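Local coordinates for extracellular solute-binding protein family 1 (Kribbella flavida, PDB 5IXP) that probably captures a small solute, perhaps a sugar, outside the cell and delivers it to an ABC transporter for import, at residues 3-8 with 31-36. Numbering follows the deposited sequence.
Sequences ELTIAT and TERRAA
Four backbone hydrogen bonds join segments 3-8 and 31-36, whose strands run parallel: Thr31 N to Leu4 O, Ile6 N to Thr31 O, Arg33 N to Ile6 O and Thr8 N to Arg33 O. The shortest, from Arg33 N to Ile6 O, spans 2.8 Å. CA-H groups of Thr5, Glu32 and Ala7 add contacts to three of these carbonyl oxygens, as between Thr5 CA and Thr31 O at 3.2 Å. On the face of Ile6, Glu32 and Thr8, the Glu32 chain crosses that of Thr8 at about a right angle. It starts with CG anti to its backbone N (chi1 -172°) and runs extended out from the face, leaning toward Thr8, and brings OE2 2.9 Å from Thr8 OG1, a weak hydrogen bond. Arg34 grips the other oxygen, OE1, side-on with NE (2.7 Å) and NH2 (2.9 Å). OE1 lies in the guanidinium plane, with NH2 on its syn lone pair and NE above the carboxylate plane. With helix 15-24 as the connection, the strands form a beta-alpha-beta unit of the periplasmic-binding-protein fold; strand 58-62 pairs with the other edge of 3-8. Across the sheet, Thr5 CG2 lies 4.1 Å from Arg33 NH2, the two side chains crossing obliquely; the Arg33 guanidinium is held by NH1 on the carbonyl of Gly54. One water links Leu4 O to Thr31 OG1, and another bridges Thr8 O and Ala35 N. Farther out, Tyr18 of the connecting helix hydrogen-bonds Glu32 OE2, while Glu11 forms a salt bridge with Arg34 NH1.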
loop_
_atom_site.group_PDB
_atom_site.type_symbol
_atom_site.label_atom_id
_atom_site.label_comp_id
_atom_site.label_asym_id
_atom_site.label_seq_id
_atom_site.Cartn_x
_atom_site.Cartn_y
_atom_site.Cartn_z
ATOM N N GLU A 3 25.458 17.601 -10.866
ATOM C CA GLU A 3 24.895 16.466 -11.584
ATOM C C GLU A 3 24.262 15.517 -10.580
ATOM O O GLU A 3 24.936 15.024 -9.674
ATOM C CB GLU A 3 25.941 15.765 -12.453
ATOM C CG GLU A 3 26.668 16.758 -13.359
ATOM C CD GLU A 3 27.506 16.109 -14.450
ATOM O OE1 GLU A 3 27.466 16.652 -15.575
ATOM O OE2 GLU A 3 28.185 15.104 -14.195
ATOM N N LEU A 4 22.960 15.291 -10.732
ATOM C CA LEU A 4 22.200 14.426 -9.844
ATOM C C LEU A 4 21.649 13.243 -10.620
ATOM O O LEU A 4 21.144 13.405 -11.731
ATOM C CB LEU A 4 21.024 15.176 -9.215
ATOM C CG LEU A 4 21.367 16.351 -8.295
ATOM C CD1 LEU A 4 20.097 17.060 -7.825
ATOM C CD2 LEU A 4 22.196 15.853 -7.119
ATOM N N THR A 5 21.756 12.055 -10.033
ATOM C CA THR A 5 21.070 10.876 -10.533
ATOM C C THR A 5 19.908 10.566 -9.605
ATOM O O THR A 5 20.007 10.755 -8.390
ATOM C CB THR A 5 21.996 9.659 -10.607
ATOM O OG1 THR A 5 22.764 9.568 -9.400
ATOM C CG2 THR A 5 22.923 9.753 -11.804
ATOM N N ILE A 6 18.801 10.116 -10.182
ATOM C CA ILE A 6 17.661 9.657 -9.409
ATOM C C ILE A 6 17.250 8.300 -9.959
ATOM O O ILE A 6 17.075 8.146 -11.174
ATOM C CB ILE A 6 16.492 10.670 -9.437
ATOM C CG1 ILE A 6 15.266 10.071 -8.751
ATOM C CG2 ILE A 6 16.158 11.136 -10.874
ATOM C CD1 ILE A 6 14.165 11.115 -8.456
ATOM N N ALA A 7 17.127 7.311 -9.072
ATOM C CA ALA A 7 16.777 5.951 -9.466
ATOM C C ALA A 7 15.318 5.703 -9.102
ATOM O O ALA A 7 14.949 5.790 -7.927
ATOM C CB ALA A 7 17.679 4.927 -8.779
ATOM N N THR A 8 14.495 5.418 -10.106
ATOM C CA THR A 8 13.085 5.117 -9.908
ATOM C C THR A 8 12.774 3.752 -10.506
ATOM O O THR A 8 13.594 3.143 -11.199
ATOM C CB THR A 8 12.163 6.187 -10.528
ATOM O OG1 THR A 8 12.309 6.204 -11.953
ATOM C CG2 THR A 8 12.480 7.571 -9.969
ATOM N N THR A 31 19.747 13.059 -14.265
ATOM C CA THR A 31 19.706 11.832 -15.045
ATOM C C THR A 31 18.891 10.812 -14.263
ATOM O O THR A 31 19.155 10.594 -13.079
ATOM C CB THR A 31 21.107 11.274 -15.301
ATOM O OG1 THR A 31 21.939 12.281 -15.896
ATOM C CG2 THR A 31 21.016 10.054 -16.229
ATOM N N GLU A 32 17.907 10.204 -14.909
ATOM C CA GLU A 32 17.108 9.164 -14.269
ATOM C C GLU A 32 17.662 7.793 -14.626
ATOM O O GLU A 32 18.018 7.538 -15.781
ATOM C CB GLU A 32 15.635 9.252 -14.680
ATOM C CG GLU A 32 14.720 8.300 -13.881
ATOM C CD GLU A 32 13.241 8.414 -14.271
ATOM O OE1 GLU A 32 12.926 8.217 -15.468
ATOM O OE2 GLU A 32 12.398 8.714 -13.385
ATOM N N ARG A 33 17.712 6.908 -13.625
ATOM C CA ARG A 33 18.159 5.534 -13.775
ATOM C C ARG A 33 16.984 4.613 -13.468
ATOM O O ARG A 33 16.331 4.768 -12.430
ATOM C CB ARG A 33 19.340 5.272 -12.823
ATOM C CG ARG A 33 19.837 3.857 -12.757
ATOM C CD ARG A 33 20.851 3.729 -11.625
ATOM N NE ARG A 33 21.963 4.663 -11.779
ATOM C CZ ARG A 33 22.854 4.926 -10.825
ATOM N NH1 ARG A 33 22.749 4.338 -9.646
ATOM N NH2 ARG A 33 23.844 5.787 -11.046
ATOM N N ARG A 34 16.696 3.675 -14.370
ATOM C CA ARG A 34 15.578 2.749 -14.182
ATOM C C ARG A 34 16.090 1.326 -14.316
ATOM O O ARG A 34 16.440 0.904 -15.422
ATOM C CB ARG A 34 14.464 2.992 -15.206
ATOM C CG ARG A 34 13.827 4.351 -15.132
ATOM C CD ARG A 34 12.642 4.429 -16.086
ATOM N NE ARG A 34 12.053 5.757 -16.054
ATOM C CZ ARG A 34 10.795 6.027 -16.385
ATOM N NH1 ARG A 34 9.980 5.053 -16.785
ATOM N NH2 ARG A 34 10.355 7.274 -16.305
ATOM N N ALA A 35 16.112 0.579 -13.212
ATOM C CA ALA A 35 16.321 -0.860 -13.319
ATOM C C ALA A 35 15.180 -1.495 -14.117
ATOM O O ALA A 35 14.065 -0.961 -14.196
ATOM C CB ALA A 35 16.410 -1.501 -11.931
ATOM N N ALA A 36 15.470 -2.656 -14.717
ATOM C CA ALA A 36 14.473 -3.319 -15.555
ATOM C C ALA A 36 13.265 -3.780 -14.752
ATOM O O ALA A 36 12.149 -3.824 -15.282
ATOM C CB ALA A 36 15.092 -4.515 -16.277
HETATM O O HOH W 1 23.140 13.979 -13.979
HETATM O O HOH W 2 16.306 2.023 -10.750
#